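Local coordinates for protein putative cathepsin d (Ixodes ricinus, PDB 5N7Q) that probably cleaves peptide bonds inside proteins as an aspartic endopeptidase of the pepsin-like A1 family, and binds the inhibitor pepstatin A, at residues Leu160-Ser165 and Gly315-Gly320; Trp197-Asp202 and Ala224-Gly229; Thr228-Ile233 and Leu311-Asp316; Leu232-Pro237 and Gly301-Glu306; Phe279-Lys284 and Gly320-Ile325. All coordinates share one frame; numbering follows the deposited sequence.

Interaction 1 of 5, residues Leu160-Ser165 and Gly315-Gly320; sequences LNRDPS and GDVFLG. Unlike the reference sequence in segment 160-165: Leu160 (reference Arg).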
# COMPACT_ATOMS: atom_id res chain seq x y z
N LEU A 160 -8.24 2.09 -6.02
CA LEU A 160 -8.76 1.44 -4.82
C LEU A 160 -10.19 1.91 -4.61
O LEU A 160 -10.44 3.09 -4.50
CB LEU A 160 -7.92 1.77 -3.60
CG LEU A 160 -6.42 1.45 -3.70
CD1 LEU A 160 -5.71 1.87 -2.42
CD2 LEU A 160 -6.14 -0.02 -3.99
N ASN A 161 -11.12 0.96 -4.61
CA ASN A 161 -12.50 1.23 -4.28
C ASN A 161 -12.62 1.40 -2.78
O ASN A 161 -12.16 0.54 -2.02
CB ASN A 161 -13.37 0.09 -4.77
CG ASN A 161 -14.84 0.47 -4.86
OD1 ASN A 161 -15.34 1.37 -4.15
ND2 ASN A 161 -15.56 -0.25 -5.72
N ARG A 162 -13.20 2.51 -2.35
CA ARG A 162 -13.41 2.78 -0.92
C ARG A 162 -14.77 2.39 -0.37
O ARG A 162 -15.09 2.67 0.80
CB ARG A 162 -13.03 4.22 -0.61
CG ARG A 162 -11.58 4.55 -0.95
CD ARG A 162 -10.58 3.77 -0.11
NE ARG A 162 -10.62 4.10 1.31
CZ ARG A 162 -10.06 3.37 2.28
NH1 ARG A 162 -9.52 2.19 2.02
NH2 ARG A 162 -10.12 3.81 3.54
N ASP A 163 -15.57 1.73 -1.22
CA ASP A 163 -16.84 1.12 -0.80
C ASP A 163 -16.69 -0.40 -0.78
O ASP A 163 -16.72 -1.04 -1.84
CB ASP A 163 -17.97 1.53 -1.72
CG ASP A 163 -19.30 0.95 -1.30
OD1 ASP A 163 -19.35 0.25 -0.27
OD2 ASP A 163 -20.27 1.28 -2.03
N PRO A 164 -16.49 -0.98 0.42
CA PRO A 164 -16.31 -2.45 0.47
C PRO A 164 -17.53 -3.26 0.05
O PRO A 164 -17.42 -4.45 -0.23
CB PRO A 164 -15.97 -2.73 1.93
CG PRO A 164 -15.60 -1.42 2.51
CD PRO A 164 -16.36 -0.38 1.75
N SER A 165 -18.69 -2.60 -0.05
CA SER A 165 -19.92 -3.28 -0.50
C SER A 165 -19.98 -3.38 -2.01
O SER A 165 -20.80 -4.10 -2.56
CB SER A 165 -21.15 -2.55 0.04
OG SER A 165 -21.47 -1.40 -0.71
N GLY A 315 -1.61 6.46 2.63
CA GLY A 315 -2.12 5.12 2.41
C GLY A 315 -3.49 5.14 1.76
O GLY A 315 -3.85 6.11 1.09
N ASP A 316 -4.23 4.04 1.95
CA ASP A 316 -5.45 3.79 1.19
C ASP A 316 -6.52 4.86 1.40
O ASP A 316 -7.32 5.15 0.52
CB ASP A 316 -6.04 2.41 1.52
CG ASP A 316 -5.07 1.26 1.29
OD1 ASP A 316 -4.14 1.40 0.43
OD2 ASP A 316 -5.24 0.19 1.95
N VAL A 317 -6.54 5.49 2.58
CA VAL A 317 -7.46 6.62 2.80
C VAL A 317 -7.31 7.71 1.73
O VAL A 317 -8.30 8.29 1.28
CB VAL A 317 -7.24 7.21 4.22
CG1 VAL A 317 -7.75 8.64 4.32
CG2 VAL A 317 -7.89 6.31 5.24
N PHE A 318 -6.07 7.98 1.31
CA PHE A 318 -5.76 8.95 0.24
C PHE A 318 -5.82 8.35 -1.15
O PHE A 318 -6.36 8.97 -2.09
CB PHE A 318 -4.37 9.59 0.46
CG PHE A 318 -4.09 10.79 -0.39
CD1 PHE A 318 -4.50 12.04 0.01
CD2 PHE A 318 -3.43 10.67 -1.60
CE1 PHE A 318 -4.25 13.15 -0.76
CE2 PHE A 318 -3.20 11.79 -2.39
CZ PHE A 318 -3.58 13.02 -1.97
N LEU A 319 -5.29 7.14 -1.30
CA LEU A 319 -5.10 6.54 -2.61
C LEU A 319 -6.39 5.97 -3.19
O LEU A 319 -6.43 5.61 -4.36
CB LEU A 319 -4.00 5.45 -2.51
CG LEU A 319 -2.62 5.92 -2.05
CD1 LEU A 319 -1.73 4.70 -1.79
CD2 LEU A 319 -2.00 6.87 -3.05
N GLY A 320 -7.44 5.89 -2.39
CA GLY A 320 -8.78 5.60 -2.90
C GLY A 320 -9.43 6.74 -3.66
O GLY A 320 -9.82 6.60 -4.82
O HOH W 1 -8.15 4.96 -6.46
O HOH W 2 -10.75 7.06 1.58

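Interaction 2 of 5, residues Trp197-Asp202 and Ala224-Gly229; sequences WQFHVD and AIADTG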
# COMPACT_ATOMS: atom_id res chain seq x y z
N TRP A 197 8.18 5.47 -2.70
CA TRP A 197 7.67 6.44 -3.66
C TRP A 197 7.44 7.76 -2.93
O TRP A 197 6.35 8.04 -2.46
CB TRP A 197 6.40 5.91 -4.32
CG TRP A 197 6.69 4.83 -5.31
CD1 TRP A 197 6.70 3.47 -5.10
CD2 TRP A 197 6.98 5.02 -6.71
NE1 TRP A 197 6.99 2.82 -6.28
CE2 TRP A 197 7.14 3.75 -7.28
CE3 TRP A 197 7.09 6.15 -7.53
CZ2 TRP A 197 7.42 3.58 -8.63
CZ3 TRP A 197 7.37 6.00 -8.84
CH2 TRP A 197 7.51 4.70 -9.40
N GLN A 198 8.54 8.49 -2.74
CA GLN A 198 8.62 9.63 -1.82
C GLN A 198 8.67 10.95 -2.58
O GLN A 198 9.29 11.03 -3.66
CB GLN A 198 9.85 9.48 -0.94
CG GLN A 198 9.96 10.46 0.22
CD GLN A 198 11.06 10.09 1.19
OE1 GLN A 198 11.29 8.91 1.47
NE2 GLN A 198 11.75 11.10 1.70
N PHE A 199 8.04 11.97 -2.03
CA PHE A 199 7.94 13.29 -2.68
C PHE A 199 7.66 14.37 -1.65
O PHE A 199 7.36 14.08 -0.50
CB PHE A 199 6.84 13.27 -3.77
CG PHE A 199 5.55 12.71 -3.28
CD1 PHE A 199 4.60 13.53 -2.68
CD2 PHE A 199 5.29 11.35 -3.36
CE1 PHE A 199 3.41 13.00 -2.19
CE2 PHE A 199 4.10 10.83 -2.88
CZ PHE A 199 3.16 11.65 -2.28
N HIS A 200 7.75 15.61 -2.13
CA HIS A 200 7.49 16.79 -1.29
C HIS A 200 6.02 17.19 -1.32
O HIS A 200 5.37 17.22 -2.37
CB HIS A 200 8.37 17.93 -1.79
CG HIS A 200 8.23 19.19 -0.99
ND1 HIS A 200 8.76 19.34 0.26
CD2 HIS A 200 7.62 20.37 -1.29
CE1 HIS A 200 8.48 20.55 0.72
NE2 HIS A 200 7.77 21.18 -0.19
N VAL A 201 5.50 17.49 -0.13
CA VAL A 201 4.15 18.04 0.08
C VAL A 201 4.27 19.51 0.55
O VAL A 201 5.15 19.83 1.37
CB VAL A 201 3.37 17.18 1.09
CG1 VAL A 201 2.09 17.85 1.53
CG2 VAL A 201 3.12 15.79 0.47
N ASP A 202 3.39 20.35 0.03
CA ASP A 202 3.43 21.79 0.33
C ASP A 202 2.76 22.15 1.64
O ASP A 202 3.19 23.12 2.26
CB ASP A 202 2.76 22.61 -0.76
CG ASP A 202 3.39 22.41 -2.14
OD1 ASP A 202 4.57 22.06 -2.24
OD2 ASP A 202 2.66 22.60 -3.14
N ALA A 224 6.48 13.04 2.04
CA ALA A 224 5.45 12.02 2.11
C ALA A 224 5.80 10.87 1.17
O ALA A 224 6.62 11.01 0.27
CB ALA A 224 4.10 12.58 1.69
N ILE A 225 5.13 9.74 1.35
CA ILE A 225 5.19 8.61 0.40
C ILE A 225 3.78 8.19 0.03
O ILE A 225 2.84 8.39 0.81
CB ILE A 225 6.01 7.40 0.96
CG1 ILE A 225 5.25 6.65 2.08
CG2 ILE A 225 7.37 7.90 1.48
CD1 ILE A 225 5.93 5.38 2.57
N ALA A 226 3.65 7.58 -1.14
CA ALA A 226 2.39 6.97 -1.56
C ALA A 226 2.51 5.46 -1.33
O ALA A 226 3.31 4.82 -1.97
CB ALA A 226 2.11 7.27 -3.01
N ASP A 227 1.74 4.93 -0.38
CA ASP A 227 1.91 3.53 0.06
C ASP A 227 0.60 2.77 0.05
O ASP A 227 -0.19 2.86 0.98
CB ASP A 227 2.52 3.46 1.44
CG ASP A 227 2.82 2.06 1.86
OD1 ASP A 227 2.65 1.12 1.05
OD2 ASP A 227 3.27 1.88 3.02
N THR A 228 0.41 1.98 -1.00
CA THR A 228 -0.78 1.14 -1.12
C THR A 228 -0.93 0.09 -0.01
O THR A 228 -2.02 -0.45 0.18
CB THR A 228 -0.78 0.41 -2.47
OG1 THR A 228 0.41 -0.36 -2.58
CG2 THR A 228 -0.83 1.37 -3.63
N GLY A 229 0.16 -0.25 0.67
CA GLY A 229 0.15 -1.23 1.74
C GLY A 229 -0.08 -0.65 3.12
O GLY A 229 0.10 -1.37 4.13
O HOH W 3 6.07 4.18 -1.16

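Interaction 3 of 5, residues Thr228-Ile233 and Leu311-Asp316; sequences TGTSLI and LWILGD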
# COMPACT_ATOMS: atom_id res chain seq x y z
N THR A 228 0.41 1.98 -1.00
CA THR A 228 -0.78 1.14 -1.12
C THR A 228 -0.93 0.09 -0.01
O THR A 228 -2.02 -0.45 0.18
CB THR A 228 -0.78 0.41 -2.47
OG1 THR A 228 0.41 -0.36 -2.58
CG2 THR A 228 -0.83 1.37 -3.63
N GLY A 229 0.16 -0.25 0.67
CA GLY A 229 0.15 -1.23 1.74
C GLY A 229 -0.08 -0.65 3.12
O GLY A 229 0.10 -1.37 4.13
N THR A 230 -0.39 0.66 3.20
CA THR A 230 -0.78 1.28 4.47
C THR A 230 -2.26 1.59 4.38
O THR A 230 -2.73 2.13 3.37
CB THR A 230 0.09 2.53 4.75
OG1 THR A 230 1.39 2.03 5.14
CG2 THR A 230 -0.48 3.41 5.86
N SER A 231 -3.02 1.28 5.44
CA SER A 231 -4.46 1.49 5.40
C SER A 231 -4.86 2.97 5.51
O SER A 231 -5.77 3.46 4.81
CB SER A 231 -5.12 0.78 6.57
OG SER A 231 -4.83 -0.62 6.56
N LEU A 232 -4.23 3.66 6.45
CA LEU A 232 -4.62 5.01 6.83
C LEU A 232 -3.65 6.03 6.25
O LEU A 232 -2.93 5.75 5.28
CB LEU A 232 -4.75 5.10 8.36
CG LEU A 232 -5.67 4.09 9.01
CD1 LEU A 232 -5.76 4.39 10.51
CD2 LEU A 232 -7.06 4.04 8.37
N ILE A 233 -3.66 7.24 6.80
CA ILE A 233 -2.62 8.23 6.59
C ILE A 233 -1.84 8.29 7.87
O ILE A 233 -2.44 8.44 8.95
CB ILE A 233 -3.19 9.59 6.18
CG1 ILE A 233 -3.82 9.49 4.79
CG2 ILE A 233 -2.12 10.70 6.26
CD1 ILE A 233 -4.60 10.69 4.36
N LEU A 311 8.03 11.91 7.91
CA LEU A 311 7.24 11.99 6.71
C LEU A 311 5.84 11.48 6.95
O LEU A 311 5.53 10.91 8.00
CB LEU A 311 7.90 11.29 5.50
CG LEU A 311 8.17 9.80 5.61
CD1 LEU A 311 6.92 8.98 5.35
CD2 LEU A 311 9.25 9.32 4.65
N TRP A 312 4.99 11.81 6.00
CA TRP A 312 3.61 11.35 6.00
C TRP A 312 3.50 10.18 5.06
O TRP A 312 4.02 10.21 3.94
CB TRP A 312 2.68 12.46 5.50
CG TRP A 312 2.63 13.68 6.39
CD1 TRP A 312 3.58 14.66 6.51
CD2 TRP A 312 1.55 14.07 7.26
NE1 TRP A 312 3.16 15.63 7.39
CE2 TRP A 312 1.92 15.29 7.88
CE3 TRP A 312 0.30 13.51 7.58
CZ2 TRP A 312 1.10 15.95 8.80
CZ3 TRP A 312 -0.51 14.17 8.49
CH2 TRP A 312 -0.11 15.38 9.08
N ILE A 313 2.83 9.13 5.50
CA ILE A 313 2.51 8.03 4.60
C ILE A 313 1.07 8.20 4.13
O ILE A 313 0.12 8.16 4.95
CB ILE A 313 2.67 6.64 5.24
CG1 ILE A 313 4.12 6.39 5.73
CG2 ILE A 313 2.25 5.57 4.24
CD1 ILE A 313 4.32 5.08 6.48
N LEU A 314 0.90 8.42 2.84
CA LEU A 314 -0.41 8.51 2.20
C LEU A 314 -0.82 7.10 1.78
O LEU A 314 -0.40 6.59 0.77
CB LEU A 314 -0.36 9.49 1.03
CG LEU A 314 0.09 10.92 1.34
CD1 LEU A 314 -0.06 11.82 0.14
CD2 LEU A 314 -0.68 11.47 2.52
N GLY A 315 -1.61 6.46 2.63
CA GLY A 315 -2.12 5.12 2.41
C GLY A 315 -3.49 5.14 1.76
O GLY A 315 -3.85 6.11 1.09
N ASP A 316 -4.23 4.04 1.95
CA ASP A 316 -5.45 3.79 1.19
C ASP A 316 -6.52 4.86 1.40
O ASP A 316 -7.32 5.15 0.52
CB ASP A 316 -6.04 2.41 1.52
CG ASP A 316 -5.07 1.26 1.29
OD1 ASP A 316 -4.14 1.40 0.43
OD2 ASP A 316 -5.24 0.19 1.95
O HOH W 4 -3.91 -2.43 1.23

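Interaction 4 of 5, residues Leu232-Pro237 and Gly301-Glu306; sequences LITGPP and GFMGLE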
# COMPACT_ATOMS: atom_id res chain seq x y z
N LEU A 232 -4.23 3.66 6.45
CA LEU A 232 -4.62 5.01 6.83
C LEU A 232 -3.65 6.03 6.25
O LEU A 232 -2.93 5.75 5.28
CB LEU A 232 -4.75 5.10 8.36
CG LEU A 232 -5.67 4.09 9.01
CD1 LEU A 232 -5.76 4.39 10.51
CD2 LEU A 232 -7.06 4.04 8.37
N ILE A 233 -3.66 7.24 6.80
CA ILE A 233 -2.62 8.23 6.59
C ILE A 233 -1.84 8.29 7.87
O ILE A 233 -2.44 8.44 8.95
CB ILE A 233 -3.19 9.59 6.18
CG1 ILE A 233 -3.82 9.49 4.79
CG2 ILE A 233 -2.12 10.70 6.26
CD1 ILE A 233 -4.60 10.69 4.36
N THR A 234 -0.53 8.18 7.78
CA THR A 234 0.33 8.35 8.96
C THR A 234 1.04 9.67 8.83
O THR A 234 1.25 10.17 7.73
CB THR A 234 1.34 7.23 9.20
OG1 THR A 234 2.47 7.37 8.32
CG2 THR A 234 0.72 5.84 8.95
N GLY A 235 1.40 10.23 9.97
CA GLY A 235 2.21 11.44 10.00
C GLY A 235 3.06 11.57 11.24
O GLY A 235 2.94 10.77 12.16
N PRO A 236 3.91 12.61 11.27
CA PRO A 236 4.67 12.92 12.47
C PRO A 236 3.72 13.00 13.68
O PRO A 236 2.73 13.72 13.59
CB PRO A 236 5.28 14.30 12.15
CG PRO A 236 5.37 14.33 10.66
CD PRO A 236 4.12 13.62 10.21
N PRO A 237 4.01 12.27 14.76
CA PRO A 237 3.06 12.22 15.89
C PRO A 237 2.60 13.56 16.44
O PRO A 237 1.43 13.75 16.71
CB PRO A 237 3.81 11.42 16.94
CG PRO A 237 4.67 10.50 16.16
CD PRO A 237 5.07 11.26 14.92
N GLY A 301 -8.71 8.39 10.40
CA GLY A 301 -7.76 7.95 9.40
C GLY A 301 -6.42 8.66 9.42
O GLY A 301 -5.65 8.51 8.49
N PHE A 302 -6.15 9.43 10.47
CA PHE A 302 -4.84 10.05 10.67
C PHE A 302 -4.21 9.50 11.92
O PHE A 302 -4.73 9.73 13.02
CB PHE A 302 -4.93 11.58 10.71
CG PHE A 302 -5.70 12.14 9.58
CD1 PHE A 302 -5.12 12.30 8.35
CD2 PHE A 302 -7.04 12.46 9.74
CE1 PHE A 302 -5.86 12.78 7.29
CE2 PHE A 302 -7.79 12.95 8.69
CZ PHE A 302 -7.19 13.10 7.45
N MET A 303 -3.12 8.76 11.78
CA MET A 303 -2.43 8.11 12.87
C MET A 303 -0.95 8.53 12.92
O MET A 303 -0.33 8.81 11.92
CB MET A 303 -2.57 6.60 12.77
CG MET A 303 -2.02 5.99 11.50
SD MET A 303 -1.98 4.19 11.52
CE MET A 303 -0.50 3.82 12.42
N GLY A 304 -0.38 8.54 14.11
CA GLY A 304 1.01 8.95 14.28
C GLY A 304 1.99 7.82 14.03
O GLY A 304 1.75 6.68 14.43
N LEU A 305 3.08 8.13 13.32
CA LEU A 305 4.15 7.16 13.08
C LEU A 305 5.47 7.92 12.90
O LEU A 305 5.61 8.71 11.98
CB LEU A 305 3.86 6.26 11.87
CG LEU A 305 4.95 5.21 11.58
CD1 LEU A 305 5.22 4.28 12.76
CD2 LEU A 305 4.62 4.39 10.35
N GLU A 306 6.41 7.69 13.81
CA GLU A 306 7.70 8.31 13.73
C GLU A 306 8.55 7.55 12.73
O GLU A 306 8.84 6.37 12.94
CB GLU A 306 8.39 8.33 15.09
CG GLU A 306 9.66 9.17 15.10
CD GLU A 306 10.27 9.36 16.47
OE1 GLU A 306 11.38 9.94 16.52
OE2 GLU A 306 9.69 8.93 17.50
O HOH W 5 4.45 8.86 9.37

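Interaction 5 of 5, residues Phe279-Lys284 and Gly320-Ile325; sequences FSLRSK and GPYYTI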
# COMPACT_ATOMS: atom_id res chain seq x y z
N PHE A 279 -5.75 18.60 -2.60
CA PHE A 279 -6.34 17.27 -2.61
C PHE A 279 -7.10 17.12 -1.28
O PHE A 279 -6.50 16.86 -0.24
CB PHE A 279 -5.24 16.21 -2.79
CG PHE A 279 -4.58 16.29 -4.13
CD1 PHE A 279 -5.09 15.60 -5.21
CD2 PHE A 279 -3.48 17.11 -4.31
CE1 PHE A 279 -4.51 15.72 -6.46
CE2 PHE A 279 -2.89 17.24 -5.56
CZ PHE A 279 -3.41 16.53 -6.63
N SER A 280 -8.41 17.27 -1.37
CA SER A 280 -9.32 17.31 -0.21
C SER A 280 -9.82 15.90 0.14
O SER A 280 -10.07 15.08 -0.73
CB SER A 280 -10.49 18.24 -0.55
OG SER A 280 -11.33 18.44 0.57
N LEU A 281 -9.94 15.65 1.44
CA LEU A 281 -10.54 14.44 1.96
C LEU A 281 -11.72 14.86 2.84
O LEU A 281 -11.54 15.60 3.78
CB LEU A 281 -9.53 13.68 2.82
CG LEU A 281 -8.26 13.27 2.08
CD1 LEU A 281 -7.25 12.75 3.08
CD2 LEU A 281 -8.58 12.18 1.08
N ARG A 282 -12.90 14.35 2.52
CA ARG A 282 -14.09 14.51 3.37
C ARG A 282 -14.00 13.53 4.51
O ARG A 282 -13.28 12.52 4.44
CB ARG A 282 -15.33 14.19 2.55
CG ARG A 282 -15.53 15.08 1.32
CD ARG A 282 -16.52 14.46 0.32
NE ARG A 282 -17.76 14.06 0.95
CZ ARG A 282 -18.57 13.05 0.58
NH1 ARG A 282 -18.31 12.29 -0.48
NH2 ARG A 282 -19.66 12.82 1.30
N SER A 283 -14.80 13.75 5.56
CA SER A 283 -14.85 12.78 6.64
C SER A 283 -15.30 11.41 6.12
O SER A 283 -14.85 10.37 6.63
CB SER A 283 -15.72 13.27 7.80
OG SER A 283 -17.05 13.37 7.36
N LYS A 284 -16.10 11.41 5.06
CA LYS A 284 -16.49 10.13 4.43
C LYS A 284 -15.26 9.37 3.92
O LYS A 284 -15.22 8.13 3.98
CB LYS A 284 -17.52 10.32 3.31
CG LYS A 284 -18.01 9.00 2.71
CD LYS A 284 -19.32 9.22 1.98
CE LYS A 284 -19.95 7.94 1.44
NZ LYS A 284 -20.96 8.25 0.39
N GLY A 320 -7.44 5.89 -2.39
CA GLY A 320 -8.78 5.60 -2.90
C GLY A 320 -9.43 6.74 -3.66
O GLY A 320 -9.82 6.60 -4.82
N PRO A 321 -9.57 7.91 -3.01
CA PRO A 321 -10.21 9.04 -3.72
C PRO A 321 -9.33 9.65 -4.82
O PRO A 321 -9.84 10.36 -5.69
CB PRO A 321 -10.52 10.06 -2.59
CG PRO A 321 -9.68 9.63 -1.44
CD PRO A 321 -9.53 8.14 -1.55
N TYR A 322 -8.03 9.36 -4.78
CA TYR A 322 -7.09 9.83 -5.80
C TYR A 322 -6.41 8.65 -6.48
O TYR A 322 -5.59 7.96 -5.89
CB TYR A 322 -6.11 10.85 -5.19
CG TYR A 322 -6.92 12.03 -4.66
CD1 TYR A 322 -7.55 12.89 -5.54
CD2 TYR A 322 -7.18 12.20 -3.31
CE1 TYR A 322 -8.37 13.90 -5.10
CE2 TYR A 322 -7.99 13.22 -2.86
CZ TYR A 322 -8.60 14.05 -3.76
OH TYR A 322 -9.40 15.09 -3.30
N TYR A 323 -6.82 8.40 -7.72
CA TYR A 323 -6.16 7.44 -8.60
C TYR A 323 -4.68 7.84 -8.75
O TYR A 323 -4.37 9.02 -8.89
CB TYR A 323 -6.84 7.51 -9.95
CG TYR A 323 -6.43 6.48 -10.97
CD1 TYR A 323 -6.61 5.11 -10.73
CD2 TYR A 323 -5.91 6.86 -12.19
CE1 TYR A 323 -6.25 4.17 -11.67
CE2 TYR A 323 -5.55 5.92 -13.14
CZ TYR A 323 -5.74 4.57 -12.90
OH TYR A 323 -5.41 3.64 -13.85
N THR A 324 -3.77 6.86 -8.67
CA THR A 324 -2.37 7.17 -8.51
C THR A 324 -1.57 6.43 -9.56
O THR A 324 -1.75 5.24 -9.78
CB THR A 324 -1.86 6.83 -7.12
OG1 THR A 324 -2.67 7.51 -6.15
CG2 THR A 324 -0.45 7.30 -6.91
N ILE A 325 -0.69 7.18 -10.19
CA ILE A 325 0.21 6.72 -11.24
C ILE A 325 1.63 6.70 -10.67
O ILE A 325 2.13 7.72 -10.21
CB ILE A 325 0.19 7.64 -12.47
CG1 ILE A 325 -1.20 7.69 -13.15
CG2 ILE A 325 1.18 7.13 -13.51
CD1 ILE A 325 -2.23 8.54 -12.44

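Interaction 1 of 5, residues Leu160-Ser165 and Gly315-Gly320
Arg162 lays its guanidinium against the first turn of the short helix 316-319. The backbone carbonyl of Asp316 lies over one face of the group, toward its rim, and Val317 N lies above its centre on that face. Bends at chi2 and chi3 (-64° and -66°) place CD and NE close to Asp316 O. NH1 comes to 3.5 Å from Asp316 CB. NH2 meets Val317 CG2 at 3.8 Å. Arg162 and the Asp316 carboxylate make no salt bridge: NH1 and OD2 stay 4.7 Å apart. NH1 is instead bonded to Asp15 O and Tyr18 OH. A water accepts from Arg162 NE and donates to Val317 O. Arg162 CG packs directly on Gly320 CA at 3.6 Å, with no side chain on the glycine in the way.

Leu160, which differs from the reference sequence, crosses Asp316 at about a right angle. Its CD1 touches Asp316 OD1 at 3.3 Å and Leu319 CB at 4.0 Å. A second water joins Leu160 N to Leu319 O and Gly320 O. The contact joins the end of strand 155-160 and the loop after it to helix 316-319, with Tyr18 of strand 17-24 touching both Leu160 and Asp316.

Interaction 2 of 5, residues Trp197-Asp202 and Ala224-Gly229
Phe199, Ala224 and Val201 form the apolar centre of an antiparallel strand pair in the pepsin-like fold, next to the predicted catalytic Asp227. Val201 CG2 touches Ala224 CB at 3.6 Å. Phe199 CE1 reaches the same methyl at 4.0 Å, and CE2 lies 4.1 Å from Ala226 CB. A chi1 of 50° puts Phe199 CG between the backbone N and the carbonyl carbon. Ala224 O lies over one face of the ring, offset toward the rim.

Phe199 and Ala224 are a hydrogen-bonded pair, joined by Phe199 N to Ala224 O and Ala224 N to Phe199 O. Gln198 and Ile225 are the adjacent non-hydrogen-bonded pair. Their side chains share the other face of the sheet, where Gln198 CB meets Ile225 CG2 at 3.8 Å. The amide of Gln198 turns to Glu223. Beyond them, Ala226 N bonds to Trp197 O at 3.0 Å.

Past the strand, Asp227 turns back on its own loop in an Asx turn. OD2 is hydrogen-bonded to Thr230 OG1 and to the inhibitor. Gly229 N meets Asp227 OD1 at 2.9 Å, from above the carboxylate plane. At the edge, a water accepts from Trp197 N and donates to Ala226 O.

Interaction 3 of 5, residues Thr228-Ile233 and Leu311-Asp316
The Asp-Thr-Gly-Thr loop of the C-terminal half is one of the two active-site loops of a pepsin-like protease. Residues 228-233 continue from Asp227 through the rest of it and pack against 311-316, where Thr230 O accepts a hydrogen bond of 2.8 Å from Asp316 N. Gly315 N reaches Leu232 O in a weaker, bent bond. Gly315 CA lies 3.2 Å from Thr230 O, an approach that its lack of a side chain allows.

Asp316 OD1 lies 2.8 Å from Thr228 O. Two acceptors this close would probably disfavour a charged carboxylate and may raise its pKa. A water lies near both Thr228 O and Asp316 OD2.

Thr230 crosses Ile313 at about a right angle, and its OG1, CB and CG2 all lie 3.8 Å from Ile313 CG2. Thr230 adjoins Asp227, so this packing borders the active site. Ile233 and Leu314 form a non-hydrogen-bonded antiparallel pair. Ile233 CG2, anti to the backbone N, meets the edge of the Trp312 ring in its plane, 3.9 Å from CE3.

Strand 312-314 runs between strands 222-226 and 233-235, parallel to the first and antiparallel to the second. Helix 316-319 follows directly, with Gly315 as its N-cap.

Interaction 4 of 5, residues Leu232-Pro237 and Gly301-Glu306
Strands 233-235 and 302-304 run parallel, their axes 4.6 Å apart at closest approach and 38° apart in direction. Ile233 pairs with Phe302, Thr234 with Met303 and Gly235 with Gly304. Four backbone hydrogen bonds join them in turn: Ile233 N to Gly301 O, Met303 N to Ile233 O, Gly235 N to Met303 O and Leu305 N to Gly235 O.

On the face of Thr234 and Met303, the two side chains lie side by side and point the same way. Thr234 CG2 touches Met303 CG at 3.7 Å. Met303 SD, carried out by an extended chi2 (172°), lies 3.9 Å from Leu232 CD1; these two side chains cross at about a right angle. Leu305 also lies beside Thr234, with the two CB atoms in contact. A water accepts a hydrogen bond from Thr234 OG1 at 2.7 Å and donates to Leu305 O, tying the hydroxyl to the neighbouring backbone.

On the other face, Ile233 runs beside Phe302, and its CD1 comes to 3.8 Å from the ring atom CE1. Phe302 also packs on Leu243 and Leu247 of helix 237-247. At the far end, Pro237 CD rests 3.9 Å from Leu305 C, while Pro237 CA packs against Gly304 CA.

Leu232, Met303 and Leu305 all pack on the bound inhibitor. This side of the parallel pair thus lines the cleft that holds pepstatin, consistent with a substrate-binding wall in this pepsin-like fold.

Interaction 5 of 5, residues Phe279-Lys284 and Gly320-Ile325
Tyr322, Phe279 and Leu281 carry this contact, and Tyr322 has the most surface buried. Phe279 turns the edge of its ring to the face of Tyr322, a T-shaped stack with centroids 5.2 Å apart and planes at 89°. The atom that comes down on the face is Phe279 CD1, 3.7 Å from Tyr322 CD1 and offset toward the rim. Phe279 CB sits over the same ring in a CH-pi contact, 4.3 Å from the centroid.

The phenol end of Tyr322 is held by backbone. Its OH donates to Ser280 O at 2.7 Å, in the carbonyl plane and on a lone pair. Ser280 O also lies near the plane of the Tyr322 ring, at its edge. The stack and this bond together fix how the ring is turned.

Leu281 fills the next place along. Its CD2 meets Pro321 CG at 3.8 Å, crossing that side chain at about a right angle, and reaches the edge of the Tyr322 ring at CE2, 4.1 Å away.

The strands themselves are not paired: their axes are 10.5 Å apart at closest approach, and side chains fill the gap. Phe318 of helix 316-319 touches Phe279, and its ring meets that of Tyr322. Strand 277-281 pairs with strand 270-274, and strand 322-327 with strands 155-160 and 332-337, so the contact joins two separate sets of strands beside the helix.

In the fold
The five contacts lie mostly in the C-terminal half of the pepsin-like fold, interaction 1 reaching to the central strands; their centres are 8 to 17 Å apart. Interactions 2, 3 and 4 follow one run of chain: strand 222-226, the active-site loop and strand 233-235, with strand 312-314 between the two strands in the sheet. Interactions 1 and 3 share Gly315 and Asp316, where strand 312-314 gives way to helix 316-319. Interaction 5 shares Gly320 with interaction 1 and carries the chain on into strand 322-327. Along the sequence, interactions 2 and 4 are nested within the loop closed by interaction 1. The loop bearing Asp227 thus lies between strands 222-226 and 233-235, with helix 316-319 packed beside it.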